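Long-range contacts in DegV domain-containing protein Cgl2349/cg2579 (Corynebacterium glutamicum, PDB 3EGL), which binds long-chain fatty acids such as palmitate and may take part in lipid transport or fatty acid metabolism: residues A[107-112]-A[128-133]; A[138-143]-A[260-265]; A[198-203]-A[229-234]; A[207-212]-A[235-240]. All coordinates share one frame; numbering follows the deposited sequence.

Contact 1 of 4, residues A[107-112]-A[128-133]; sequences GAAAMA and DIAVDT
Apolar contact carries this helix pair, and most of it is made by methyl groups. Helix 104-116 and helix 123-133 run roughly antiparallel here, 149° between the N-to-C directions of the two segments, and the axes of segments 107-112 and 128-133 approach to 8.0 Å. Such a close approach is possible because small residues lie at the crossing: A109 CA is 4.4 Å from A130 CA, and A109 CB meets A130 CB at 4.1 Å. At one end of the interface I129 has CG1 beside its backbone N (chi1 -68°), which puts the CG2 branch anti to that N and down on A112 CB at 3.6 Å, while the CG1-CD1 arm leads off the other way.

In the alpha-beta-alpha sandwich these two helices share one layer over the sheet that contains strands 7-11 and 66-69. A109 and A130 both reach L69, A130 also touches L67, and A110 rests on V8 and V10. A108 and T133 instead press on V261, a residue of the other sheet.

Contacts of T133, and of methyls with backbone, make up the rest. T133 points at the opposite helix; its chi1 of -65° sets OG1 beside the backbone N and so puts CG2 anti to it, alongside the turn at A108 and A109, with CG2 3.8 Å from A109 N. The same rotamer turns T133 OG1 to the A112 side, where it stands 3.7 Å from A112 CB. A109 CB in turn sits 3.5 Å from A130 O, against the carbonyl itself. No hydrogen bond crosses between the two segments.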
loop_
_atom_site.group_PDB
_atom_site.type_symbol
_atom_site.label_atom_id
_atom_site.label_comp_id
_atom_site.label_asym_id
_atom_site.label_seq_id
_atom_site.Cartn_x
_atom_site.Cartn_y
_atom_site.Cartn_z
ATOM N N GLY A 107 -0.119 -4.282 -2.162
ATOM C CA GLY A 107 -0.997 -5.441 -2.312
ATOM C C GLY A 107 -1.003 -5.953 -3.744
ATOM O O GLY A 107 -0.884 -7.152 -3.972
ATOM N N ALA A 108 -1.124 -5.068 -4.727
ATOM C CA ALA A 108 -1.080 -5.496 -6.139
ATOM C C ALA A 108 0.222 -6.202 -6.502
ATOM O O ALA A 108 0.200 -7.247 -7.190
ATOM C CB ALA A 108 -1.316 -4.291 -7.132
ATOM N N ALA A 109 1.347 -5.629 -6.077
ATOM C CA ALA A 109 2.662 -6.220 -6.373
ATOM C C ALA A 109 2.737 -7.585 -5.721
ATOM O O ALA A 109 3.295 -8.514 -6.296
ATOM C CB ALA A 109 3.800 -5.315 -5.859
ATOM N N ALA A 110 2.144 -7.718 -4.531
ATOM C CA ALA A 110 2.130 -8.992 -3.840
ATOM C C ALA A 110 1.285 -10.042 -4.566
ATOM O O ALA A 110 1.681 -11.220 -4.659
ATOM C CB ALA A 110 1.643 -8.823 -2.404
HETATM N N MSE A 111 0.139 -9.625 -5.090
HETATM C CA MSE A 111 -0.735 -10.577 -5.809
HETATM C C MSE A 111 -0.057 -11.049 -7.102
HETATM O O MSE A 111 -0.107 -12.225 -7.447
HETATM C CB MSE A 111 -2.104 -9.948 -6.120
HETATM C CG MSE A 111 -2.930 -9.565 -4.872
HETATM SE SE MSE A 111 -4.324 -8.254 -5.328
HETATM C CE MSE A 111 -5.574 -9.457 -6.054
ATOM N N ALA A 112 0.600 -10.135 -7.808
ATOM C CA ALA A 112 1.336 -10.533 -9.012
ATOM C C ALA A 112 2.489 -11.496 -8.642
ATOM O O ALA A 112 2.700 -12.526 -9.279
ATOM C CB ALA A 112 1.832 -9.281 -9.792
ATOM N N ASP A 128 11.228 -9.552 -9.372
ATOM C CA ASP A 128 11.128 -8.651 -10.507
ATOM C C ASP A 128 9.691 -8.254 -10.872
ATOM O O ASP A 128 9.461 -7.122 -11.259
ATOM C CB ASP A 128 11.817 -9.245 -11.742
ATOM C CG ASP A 128 13.293 -9.385 -11.554
ATOM O OD1 ASP A 128 13.907 -8.475 -10.958
ATOM O OD2 ASP A 128 13.849 -10.416 -12.002
ATOM N N ILE A 129 8.748 -9.194 -10.779
ATOM C CA ILE A 129 7.341 -8.936 -11.085
ATOM C C ILE A 129 6.797 -7.892 -10.103
ATOM O O ILE A 129 6.184 -6.882 -10.518
ATOM C CB ILE A 129 6.515 -10.257 -11.029
ATOM C CG1 ILE A 129 6.940 -11.174 -12.177
ATOM C CG2 ILE A 129 5.038 -10.013 -11.174
ATOM C CD1 ILE A 129 6.782 -10.534 -13.566
ATOM N N ALA A 130 7.056 -8.126 -8.815
ATOM C CA ALA A 130 6.667 -7.188 -7.772
ATOM C C ALA A 130 7.260 -5.767 -7.998
ATOM O O ALA A 130 6.549 -4.772 -7.958
ATOM C CB ALA A 130 7.056 -7.764 -6.369
ATOM N N VAL A 131 8.553 -5.687 -8.282
ATOM C CA VAL A 131 9.192 -4.400 -8.536
ATOM C C VAL A 131 8.580 -3.686 -9.759
ATOM O O VAL A 131 8.374 -2.451 -9.761
ATOM C CB VAL A 131 10.728 -4.599 -8.693
ATOM C CG1 VAL A 131 11.434 -3.374 -9.339
ATOM C CG2 VAL A 131 11.290 -4.927 -7.341
ATOM N N ASP A 132 8.299 -4.463 -10.797
ATOM C CA ASP A 132 7.751 -3.883 -12.000
ATOM C C ASP A 132 6.295 -3.393 -11.765
ATOM O O ASP A 132 5.903 -2.325 -12.244
ATOM C CB ASP A 132 7.839 -4.862 -13.153
ATOM C CG ASP A 132 7.507 -4.208 -14.479
ATOM O OD1 ASP A 132 8.309 -3.353 -14.943
ATOM O OD2 ASP A 132 6.446 -4.528 -15.053
ATOM N N THR A 133 5.517 -4.134 -10.982
ATOM C CA THR A 133 4.173 -3.693 -10.686
ATOM C C THR A 133 4.225 -2.344 -9.942
ATOM O O THR A 133 3.447 -1.435 -10.254
ATOM C CB THR A 133 3.381 -4.733 -9.838
ATOM O OG1 THR A 133 3.197 -5.938 -10.594
ATOM C CG2 THR A 133 2.018 -4.179 -9.487
#

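Contact 2 of 4, residues A[138-143]-A[260-265]. With PLM (palmitic acid), chain D.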
loop_
_atom_site.group_PDB
_atom_site.type_symbol
_atom_site.label_atom_id
_atom_site.label_comp_id
_atom_site.label_asym_id
_atom_site.label_seq_id
_atom_site.Cartn_x
_atom_site.Cartn_y
_atom_site.Cartn_z
ATOM N N GLU A 138 0.593 4.153 -8.939
ATOM C CA GLU A 138 0.468 5.443 -8.302
ATOM C C GLU A 138 -0.474 5.251 -7.140
ATOM O O GLU A 138 -1.316 4.369 -7.151
ATOM C CB GLU A 138 -0.114 6.495 -9.253
ATOM C CG GLU A 138 0.632 6.726 -10.588
ATOM C CD GLU A 138 1.952 7.471 -10.426
ATOM O OE1 GLU A 138 2.197 7.974 -9.315
ATOM O OE2 GLU A 138 2.744 7.548 -11.399
ATOM N N THR A 139 -0.334 6.110 -6.139
ATOM C CA THR A 139 -1.198 6.081 -4.958
ATOM C C THR A 139 -1.603 7.512 -4.641
ATOM O O THR A 139 -0.742 8.364 -4.350
ATOM C CB THR A 139 -0.473 5.395 -3.737
ATOM O OG1 THR A 139 -0.196 4.022 -4.059
ATOM C CG2 THR A 139 -1.316 5.428 -2.458
ATOM N N TRP A 140 -2.909 7.758 -4.701
ATOM C CA TRP A 140 -3.484 9.024 -4.276
ATOM C C TRP A 140 -4.392 8.811 -3.073
ATOM O O TRP A 140 -4.962 7.729 -2.914
ATOM C CB TRP A 140 -4.314 9.667 -5.390
ATOM C CG TRP A 140 -3.573 10.071 -6.628
ATOM C CD1 TRP A 140 -2.923 11.235 -6.827
ATOM C CD2 TRP A 140 -3.447 9.324 -7.867
ATOM N NE1 TRP A 140 -2.405 11.283 -8.102
ATOM C CE2 TRP A 140 -2.709 10.129 -8.764
ATOM C CE3 TRP A 140 -3.898 8.067 -8.306
ATOM C CZ2 TRP A 140 -2.403 9.727 -10.080
ATOM C CZ3 TRP A 140 -3.596 7.674 -9.625
ATOM C CH2 TRP A 140 -2.840 8.503 -10.480
ATOM N N ILE A 141 -4.529 9.838 -2.230
ATOM C CA ILE A 141 -5.434 9.775 -1.062
ATOM C C ILE A 141 -6.197 11.078 -0.946
ATOM O O ILE A 141 -5.618 12.179 -1.013
ATOM C CB ILE A 141 -4.689 9.561 0.293
ATOM C CG1 ILE A 141 -3.575 8.541 0.152
ATOM C CG2 ILE A 141 -5.659 9.086 1.441
ATOM C CD1 ILE A 141 -2.580 8.643 1.300
ATOM N N TYR A 142 -7.508 10.922 -0.809
ATOM C CA TYR A 142 -8.418 11.993 -0.481
ATOM C C TYR A 142 -8.594 11.968 1.021
ATOM O O TYR A 142 -8.946 10.915 1.618
ATOM C CB TYR A 142 -9.798 11.792 -1.126
ATOM C CG TYR A 142 -10.881 12.682 -0.522
ATOM C CD1 TYR A 142 -10.926 14.063 -0.802
ATOM C CD2 TYR A 142 -11.838 12.159 0.361
ATOM C CE1 TYR A 142 -11.905 14.895 -0.240
ATOM C CE2 TYR A 142 -12.832 12.993 0.943
ATOM C CZ TYR A 142 -12.846 14.355 0.630
ATOM O OH TYR A 142 -13.800 15.165 1.168
ATOM N N LEU A 143 -8.356 13.137 1.619
ATOM C CA LEU A 143 -8.569 13.332 3.035
ATOM C C LEU A 143 -9.793 14.183 3.238
ATOM O O LEU A 143 -9.920 15.282 2.698
ATOM C CB LEU A 143 -7.324 13.956 3.703
ATOM C CG LEU A 143 -6.113 13.055 3.435
ATOM C CD1 LEU A 143 -4.806 13.736 3.772
ATOM C CD2 LEU A 143 -6.234 11.719 4.166
ATOM N N ALA A 260 -3.469 2.572 -8.102
ATOM C CA ALA A 260 -3.637 2.246 -9.504
ATOM C C ALA A 260 -2.387 1.619 -10.065
ATOM O O ALA A 260 -1.278 2.038 -9.725
ATOM C CB ALA A 260 -3.982 3.507 -10.290
ATOM N N VAL A 261 -2.552 0.630 -10.931
ATOM C CA VAL A 261 -1.413 0.076 -11.669
ATOM C C VAL A 261 -1.641 0.333 -13.138
ATOM O O VAL A 261 -2.699 -0.005 -13.643
ATOM C CB VAL A 261 -1.281 -1.461 -11.443
ATOM C CG1 VAL A 261 -0.049 -2.041 -12.239
ATOM C CG2 VAL A 261 -1.218 -1.793 -9.906
ATOM N N PHE A 262 -0.674 0.939 -13.815
ATOM C CA PHE A 262 -0.858 1.430 -15.182
ATOM C C PHE A 262 -0.083 0.587 -16.181
ATOM O O PHE A 262 0.706 -0.268 -15.795
ATOM C CB PHE A 262 -0.445 2.897 -15.296
ATOM C CG PHE A 262 -1.286 3.834 -14.453
ATOM C CD1 PHE A 262 -2.429 4.442 -14.987
ATOM C CD2 PHE A 262 -0.945 4.106 -13.129
ATOM C CE1 PHE A 262 -3.230 5.311 -14.212
ATOM C CE2 PHE A 262 -1.726 4.977 -12.335
ATOM C CZ PHE A 262 -2.883 5.591 -12.884
ATOM N N ALA A 263 -0.334 0.836 -17.468
ATOM C CA ALA A 263 0.358 0.158 -18.571
ATOM C C ALA A 263 1.844 0.474 -18.552
ATOM O O ALA A 263 2.660 -0.414 -18.727
ATOM C CB ALA A 263 -0.251 0.545 -19.931
ATOM N N ASN A 264 2.180 1.741 -18.337
ATOM C CA ASN A 264 3.567 2.202 -18.394
ATOM C C ASN A 264 4.102 2.947 -17.184
ATOM O O ASN A 264 3.372 3.323 -16.238
ATOM C CB ASN A 264 3.763 3.148 -19.567
ATOM C CG ASN A 264 3.411 2.541 -20.862
ATOM O OD1 ASN A 264 2.453 2.973 -21.508
ATOM N ND2 ASN A 264 4.186 1.549 -21.285
ATOM N N GLN A 265 5.395 3.213 -17.272
ATOM C CA GLN A 265 6.056 4.055 -16.304
ATOM C C GLN A 265 5.581 5.493 -16.352
ATOM O O GLN A 265 4.947 5.938 -17.320
ATOM C CB GLN A 265 7.576 3.899 -16.349
ATOM C CG GLN A 265 7.993 2.655 -15.553
ATOM C CD GLN A 265 9.327 2.058 -16.003
ATOM O OE1 GLN A 265 10.355 2.748 -15.998
ATOM N NE2 GLN A 265 9.320 0.767 -16.388
HETATM C C1 PLM D . 3.916 2.830 11.807
HETATM O O1 PLM D . 5.053 2.853 11.303
HETATM O O2 PLM D . 3.737 3.440 12.874
HETATM C C2 PLM D . 2.757 2.125 11.167
HETATM C C3 PLM D . 2.449 2.816 9.841
HETATM C C4 PLM D . 1.697 4.119 9.927
HETATM C C5 PLM D . 1.930 4.813 8.587
HETATM C C6 PLM D . 1.104 6.064 8.428
HETATM C C7 PLM D . 1.443 6.696 7.096
HETATM C C8 PLM D . 0.408 7.718 6.602
HETATM C C9 PLM D . -0.845 7.008 6.085
HETATM C CA PLM D . -1.642 7.863 5.089
HETATM C CB PLM D . -3.085 7.398 4.933
HETATM C CC PLM D . -3.294 5.970 4.406
HETATM C CD PLM D . -3.410 5.964 2.891
HETATM C CE PLM D . -4.226 4.802 2.360
HETATM C CF PLM D . -3.342 3.815 1.591
HETATM C CG PLM D . -3.305 4.047 0.082
#
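The W140 indole has E138 CB over one face, 3.6 Å above its plane and offset toward the rim, while F262 CZ and A260 CB come up at its edge. W140 CH2 meets F262 CZ at 3.8 Å, and the two side chains cross at about a right angle. This cluster lines one face of a mixed six-stranded sheet, where the ends of strands 137-142 and 255-261 form an antiparallel hydrogen-bonded pair, E138 with A260. Two backbone bonds close the pair: E138 N to A260 O is 2.9 Å, and A260 N to E138 O is 3.0 Å and nearly straight at 172°.

E138 is bent at chi2 (-73°), which lays CG against F262 CE2 at 3.4 Å, obliquely to the ring, and turns the carboxylate plane 60° from it. Though buried, this carboxylate is paired at both oxygens, OE1 with R173 and OE2 with R202, so it is probably ionised.

T139 and I141 point from strand 137-142 to the other face of the sheet, where the palmitate tail lies. I141 CD1 touches the ligand's CD at 3.2 Å, and T139 CG2 stands 3.5 Å from its terminal methyl, CG.

Contact 3 of 4, residues A[198-203]-A[229-234]; sequences LAQIRA and RNALPE
Three side chains of helix 196-203 meet the chain where helix 224-231 ends. Nearest the solvent, Q200 stretches across with CG anti to its backbone N (chi1 -163°) and the chain extended beyond, so that its amide lies alongside A231. As modelled, Q200 OE1 is 3.1 Å from A231 CB and 3.3 Å from A231 O; those two oxygens are both acceptors and make no hydrogen bond. Deeper in, L232 packs CD1 against the backbone at Q200, 3.8 Å from Q200 N, and lies 4.3 Å from A199 CB. Its torsions (chi1 -103°, chi2 29°) are away from the staggered positions, which suggests a tight or poorly settled fit. One turn further along, A203 CB touches the P233 ring at CD, 3.8 Å away.

Behind this shell, L232 is the first residue to leave helical geometry, and the extended chain it begins brings the P233 ring to A203. P233 O accepts a hydrogen bond from S236 OG, across the bend at E234-G235 just ahead of strand 237-242. A203 and L232 both also rest on V208, while A199 and L198 lean on W140 of strand 137-142. These touches place the two helices side by side in the layer that covers one face of the six-stranded sheet. R202 fastens helix 196-203 further, through a bond from NH2 to N264 O.

With no hydrogen bond between the two segments, the contact holds by apolar packing of A199, A203, A231, L232, P233 and the aliphatic part of Q200; as modelled, the two oxygens gain nothing from each other, though the Gln amide orientation is uncertain at this resolution.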
loop_
_atom_site.group_PDB
_atom_site.type_symbol
_atom_site.label_atom_id
_atom_site.label_comp_id
_atom_site.label_asym_id
_atom_site.label_seq_id
_atom_site.Cartn_x
_atom_site.Cartn_y
_atom_site.Cartn_z
ATOM N N LEU A 198 -6.270 13.497 -12.771
ATOM C CA LEU A 198 -4.906 12.981 -12.687
ATOM C C LEU A 198 -4.780 11.530 -13.160
ATOM O O LEU A 198 -3.844 11.202 -13.921
ATOM C CB LEU A 198 -4.337 13.140 -11.252
ATOM C CG LEU A 198 -4.222 14.588 -10.700
ATOM C CD1 LEU A 198 -3.991 14.579 -9.206
ATOM C CD2 LEU A 198 -3.141 15.490 -11.445
ATOM N N ALA A 199 -5.711 10.667 -12.726
ATOM C CA ALA A 199 -5.624 9.242 -13.103
ATOM C C ALA A 199 -5.839 9.085 -14.600
ATOM O O ALA A 199 -5.124 8.334 -15.266
ATOM C CB ALA A 199 -6.644 8.403 -12.338
ATOM N N GLN A 200 -6.804 9.839 -15.119
ATOM C CA GLN A 200 -7.062 9.861 -16.537
ATOM C C GLN A 200 -5.849 10.282 -17.355
ATOM O O GLN A 200 -5.492 9.590 -18.300
ATOM C CB GLN A 200 -8.286 10.715 -16.870
ATOM C CG GLN A 200 -8.786 10.401 -18.236
ATOM C CD GLN A 200 -10.054 11.134 -18.615
ATOM O OE1 GLN A 200 -10.979 11.261 -17.804
ATOM N NE2 GLN A 200 -10.121 11.603 -19.873
ATOM N N ILE A 201 -5.201 11.395 -17.004
ATOM C CA ILE A 201 -3.956 11.777 -17.706
ATOM C C ILE A 201 -2.944 10.618 -17.647
ATOM O O ILE A 201 -2.318 10.309 -18.645
ATOM C CB ILE A 201 -3.240 13.023 -17.078
ATOM C CG1 ILE A 201 -4.223 14.172 -16.719
ATOM C CG2 ILE A 201 -2.052 13.468 -17.925
ATOM C CD1 ILE A 201 -4.850 14.884 -17.814
ATOM N N ARG A 202 -2.796 10.014 -16.463
ATOM C CA ARG A 202 -1.757 9.040 -16.191
ATOM C C ARG A 202 -1.986 7.708 -16.885
ATOM O O ARG A 202 -1.019 7.005 -17.212
ATOM C CB ARG A 202 -1.646 8.825 -14.685
ATOM C CG ARG A 202 -0.640 7.781 -14.206
ATOM C CD ARG A 202 0.819 8.167 -14.470
ATOM N NE ARG A 202 1.716 7.115 -14.014
ATOM C CZ ARG A 202 2.005 6.006 -14.699
ATOM N NH1 ARG A 202 1.468 5.800 -15.882
ATOM N NH2 ARG A 202 2.836 5.097 -14.195
ATOM N N ALA A 203 -3.263 7.363 -17.079
ATOM C CA ALA A 203 -3.682 6.190 -17.834
ATOM C C ALA A 203 -3.165 6.233 -19.283
ATOM O O ALA A 203 -2.743 5.216 -19.840
ATOM C CB ALA A 203 -5.192 6.118 -17.836
ATOM N N ARG A 229 -14.813 4.864 -13.409
ATOM C CA ARG A 229 -15.423 4.076 -14.494
ATOM C C ARG A 229 -15.730 4.887 -15.758
ATOM O O ARG A 229 -15.334 4.495 -16.853
ATOM C CB ARG A 229 -16.728 3.430 -14.045
ATOM C CG ARG A 229 -16.521 2.159 -13.324
ATOM C CD ARG A 229 -17.792 1.366 -13.067
ATOM N NE ARG A 229 -17.445 0.328 -12.093
ATOM C CZ ARG A 229 -16.810 -0.802 -12.393
ATOM N NH1 ARG A 229 -16.485 -1.071 -13.652
ATOM N NH2 ARG A 229 -16.509 -1.670 -11.435
ATOM N N ASN A 230 -16.433 6.001 -15.611
ATOM C CA ASN A 230 -16.741 6.822 -16.779
ATOM C C ASN A 230 -15.509 7.417 -17.411
ATOM O O ASN A 230 -15.476 7.602 -18.610
ATOM C CB ASN A 230 -17.707 7.963 -16.432
ATOM C CG ASN A 230 -18.964 7.472 -15.732
ATOM O OD1 ASN A 230 -19.465 6.359 -16.002
ATOM N ND2 ASN A 230 -19.473 8.290 -14.805
ATOM N N ALA A 231 -14.503 7.744 -16.614
ATOM C CA ALA A 231 -13.393 8.498 -17.167
ATOM C C ALA A 231 -12.199 7.663 -17.681
ATOM O O ALA A 231 -11.471 8.107 -18.566
ATOM C CB ALA A 231 -12.952 9.554 -16.200
ATOM N N LEU A 232 -12.013 6.460 -17.146
ATOM C CA LEU A 232 -10.826 5.678 -17.450
ATOM C C LEU A 232 -11.038 4.842 -18.691
ATOM O O LEU A 232 -12.179 4.482 -18.973
ATOM C CB LEU A 232 -10.457 4.795 -16.247
ATOM C CG LEU A 232 -9.269 5.292 -15.410
ATOM C CD1 LEU A 232 -9.106 6.807 -15.447
ATOM C CD2 LEU A 232 -9.375 4.807 -13.985
ATOM N N PRO A 233 -9.945 4.484 -19.416
ATOM C CA PRO A 233 -10.131 3.735 -20.677
ATOM C C PRO A 233 -10.857 2.414 -20.475
ATOM O O PRO A 233 -10.718 1.779 -19.428
ATOM C CB PRO A 233 -8.700 3.490 -21.159
ATOM C CG PRO A 233 -7.890 4.533 -20.512
ATOM C CD PRO A 233 -8.513 4.745 -19.162
ATOM N N GLU A 234 -11.646 2.023 -21.468
ATOM C CA GLU A 234 -12.432 0.802 -21.428
ATOM C C GLU A 234 -11.562 -0.391 -21.111
ATOM O O GLU A 234 -10.421 -0.459 -21.558
ATOM C CB GLU A 234 -13.105 0.561 -22.775
ATOM C CG GLU A 234 -14.337 1.394 -23.009
ATOM C CD GLU A 234 -14.800 1.314 -24.460
ATOM O OE1 GLU A 234 -14.785 0.194 -25.050
ATOM O OE2 GLU A 234 -15.173 2.374 -25.010
#

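Contact 4 of 4, residues A[207-212]-A[235-240]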
loop_
_atom_site.group_PDB
_atom_site.type_symbol
_atom_site.label_atom_id
_atom_site.label_comp_id
_atom_site.label_asym_id
_atom_site.label_seq_id
_atom_site.Cartn_x
_atom_site.Cartn_y
_atom_site.Cartn_z
ATOM N N PRO A 207 -6.070 0.868 -20.394
ATOM C CA PRO A 207 -6.773 0.298 -19.242
ATOM C C PRO A 207 -5.888 0.264 -18.007
ATOM O O PRO A 207 -4.694 0.063 -18.099
ATOM C CB PRO A 207 -7.072 -1.133 -19.690
ATOM C CG PRO A 207 -6.192 -1.354 -20.921
ATOM C CD PRO A 207 -6.168 -0.025 -21.563
ATOM N N VAL A 208 -6.508 0.464 -16.861
ATOM C CA VAL A 208 -5.822 0.616 -15.616
ATOM C C VAL A 208 -6.386 -0.424 -14.668
ATOM O O VAL A 208 -7.548 -0.795 -14.750
ATOM C CB VAL A 208 -6.149 2.002 -15.011
ATOM C CG1 VAL A 208 -5.266 2.284 -13.788
ATOM C CG2 VAL A 208 -5.982 3.109 -16.055
ATOM N N PHE A 209 -5.590 -0.880 -13.724
ATOM C CA PHE A 209 -6.178 -1.626 -12.626
ATOM C C PHE A 209 -6.300 -0.726 -11.372
ATOM O O PHE A 209 -5.325 -0.107 -10.971
ATOM C CB PHE A 209 -5.385 -2.904 -12.362
ATOM C CG PHE A 209 -5.682 -3.543 -11.038
ATOM C CD1 PHE A 209 -6.714 -4.464 -10.912
ATOM C CD2 PHE A 209 -4.933 -3.224 -9.912
ATOM C CE1 PHE A 209 -6.981 -5.074 -9.682
ATOM C CE2 PHE A 209 -5.208 -3.823 -8.677
ATOM C CZ PHE A 209 -6.248 -4.750 -8.570
ATOM N N ILE A 210 -7.479 -0.689 -10.748
ATOM C CA ILE A 210 -7.726 0.226 -9.644
ATOM C C ILE A 210 -8.278 -0.409 -8.377
ATOM O O ILE A 210 -9.277 -1.133 -8.388
ATOM C CB ILE A 210 -8.778 1.322 -10.031
ATOM C CG1 ILE A 210 -8.336 2.131 -11.238
ATOM C CG2 ILE A 210 -9.033 2.275 -8.844
ATOM C CD1 ILE A 210 -7.333 3.221 -10.897
ATOM N N ALA A 211 -7.683 -0.039 -7.256
ATOM C CA ALA A 211 -8.182 -0.475 -5.969
ATOM C C ALA A 211 -8.585 0.761 -5.181
ATOM O O ALA A 211 -7.760 1.663 -4.918
ATOM C CB ALA A 211 -7.131 -1.287 -5.237
ATOM N N ILE A 212 -9.856 0.826 -4.807
ATOM C CA ILE A 212 -10.305 1.992 -4.090
ATOM C C ILE A 212 -10.455 1.624 -2.647
ATOM O O ILE A 212 -11.179 0.676 -2.322
ATOM C CB ILE A 212 -11.617 2.522 -4.650
ATOM C CG1 ILE A 212 -11.349 3.167 -6.012
ATOM C CG2 ILE A 212 -12.245 3.561 -3.685
ATOM C CD1 ILE A 212 -12.588 3.207 -6.913
ATOM N N GLY A 235 -12.134 -1.340 -20.372
ATOM C CA GLY A 235 -11.425 -2.540 -19.939
ATOM C C GLY A 235 -10.615 -2.366 -18.663
ATOM O O GLY A 235 -9.771 -3.187 -18.372
ATOM N N SER A 236 -10.840 -1.283 -17.920
ATOM C CA SER A 236 -10.161 -1.079 -16.629
ATOM C C SER A 236 -10.864 -1.889 -15.545
ATOM O O SER A 236 -12.055 -2.118 -15.632
ATOM C CB SER A 236 -10.164 0.398 -16.262
ATOM O OG SER A 236 -9.251 1.119 -17.065
ATOM N N SER A 237 -10.160 -2.359 -14.526
ATOM C CA SER A 237 -10.881 -3.123 -13.499
ATOM C C SER A 237 -10.842 -2.453 -12.152
ATOM O O SER A 237 -9.912 -1.705 -11.856
ATOM C CB SER A 237 -10.424 -4.578 -13.409
ATOM O OG SER A 237 -9.028 -4.666 -13.464
ATOM N N PHE A 238 -11.872 -2.713 -11.348
ATOM C CA PHE A 238 -12.044 -1.989 -10.104
ATOM C C PHE A 238 -12.262 -2.908 -8.939
ATOM O O PHE A 238 -13.131 -3.747 -8.947
ATOM C CB PHE A 238 -13.163 -0.951 -10.215
ATOM C CG PHE A 238 -12.906 0.087 -11.280
ATOM C CD1 PHE A 238 -12.482 1.381 -10.926
ATOM C CD2 PHE A 238 -13.067 -0.235 -12.640
ATOM C CE1 PHE A 238 -12.231 2.340 -11.920
ATOM C CE2 PHE A 238 -12.813 0.711 -13.641
ATOM C CZ PHE A 238 -12.401 1.998 -13.292
HETATM N N MSE A 239 -11.479 -2.695 -7.907
HETATM C CA MSE A 239 -11.557 -3.483 -6.722
HETATM C C MSE A 239 -11.807 -2.553 -5.508
HETATM O O MSE A 239 -11.329 -1.428 -5.465
HETATM C CB MSE A 239 -10.229 -4.210 -6.642
HETATM C CG MSE A 239 -10.028 -4.991 -5.437
HETATM SE SE MSE A 239 -8.346 -5.835 -5.555
HETATM C CE MSE A 239 -8.665 -6.955 -4.045
ATOM N N SER A 240 -12.581 -3.007 -4.540
ATOM C CA SER A 240 -12.807 -2.254 -3.304
ATOM C C SER A 240 -11.975 -2.832 -2.177
ATOM O O SER A 240 -11.933 -4.035 -2.038
ATOM C CB SER A 240 -14.254 -2.402 -2.876
ATOM O OG SER A 240 -15.072 -1.674 -3.751
#
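S236 carries OG anti to its carbonyl carbon and beside its N (chi1 -73°), which turns the hydroxyl toward the neighbouring strand; already bonded to P233 O, S236 OG thus also receives the N-H of V208, with V208 N 2.8 Å away. F209 and M239, a selenomethionine, both hold CG anti to the backbone N, and M239 is extended beyond. The two side chains therefore cross obliquely on one face: M239 SE approaches F209 CZ at 3.8 Å, at the ring edge and 77° off the ring normal, a Met-aromatic contact made edge-on. Beside it S237 OG, in the crowded position between N and carbonyl carbon, lies 3.5 Å from F209 CD1, again at the edge.

Strands 209-215 and 237-242 are parallel neighbours joined through helix 224-231, a beta-alpha-beta crossover at the border of the six-stranded sheet. The ladder pairs F209 with S237, I210 with F238, A211 with M239 and I212 with S240. I210 is gripped from both ends, its N bonding S237 O at 2.9 Å and its O receiving M239 N at 2.7 Å. I212 N to M239 O, 2.8 Å, continues the run at a straight 169°.

On the face toward helix 224-231, I210 and F238 lie side by side and point the same way, with F238 CD1 3.8 Å from I210 CB; L228 and R229 of the helix also touch the F238 side chain. On the other face M104 of helix 104-116 meets both A211 and M239.

In the fold
Contact 1 comes first along the chain and belongs to the helix layer over the five-stranded sheet; contacts 2, 3 and 4 gather around the six-stranded one, their centres 10 to 11 Å apart. Strand 255-261 links contact 2 to contact 4, as V261 N bonds F209 O, and R202 ties contact 3 to contact 2. Contacts 3 and 4 alternate along the chain, both falling between the two segments of contact 2. V261 is also the point where contact 1, centred 14 Å from contact 2, meets it, and A108 reaches F209 as well. The two halves are thus packed together, with palmitate bound by T42 and S76 at its carboxylate end and lying along strand 137-142 at its tail.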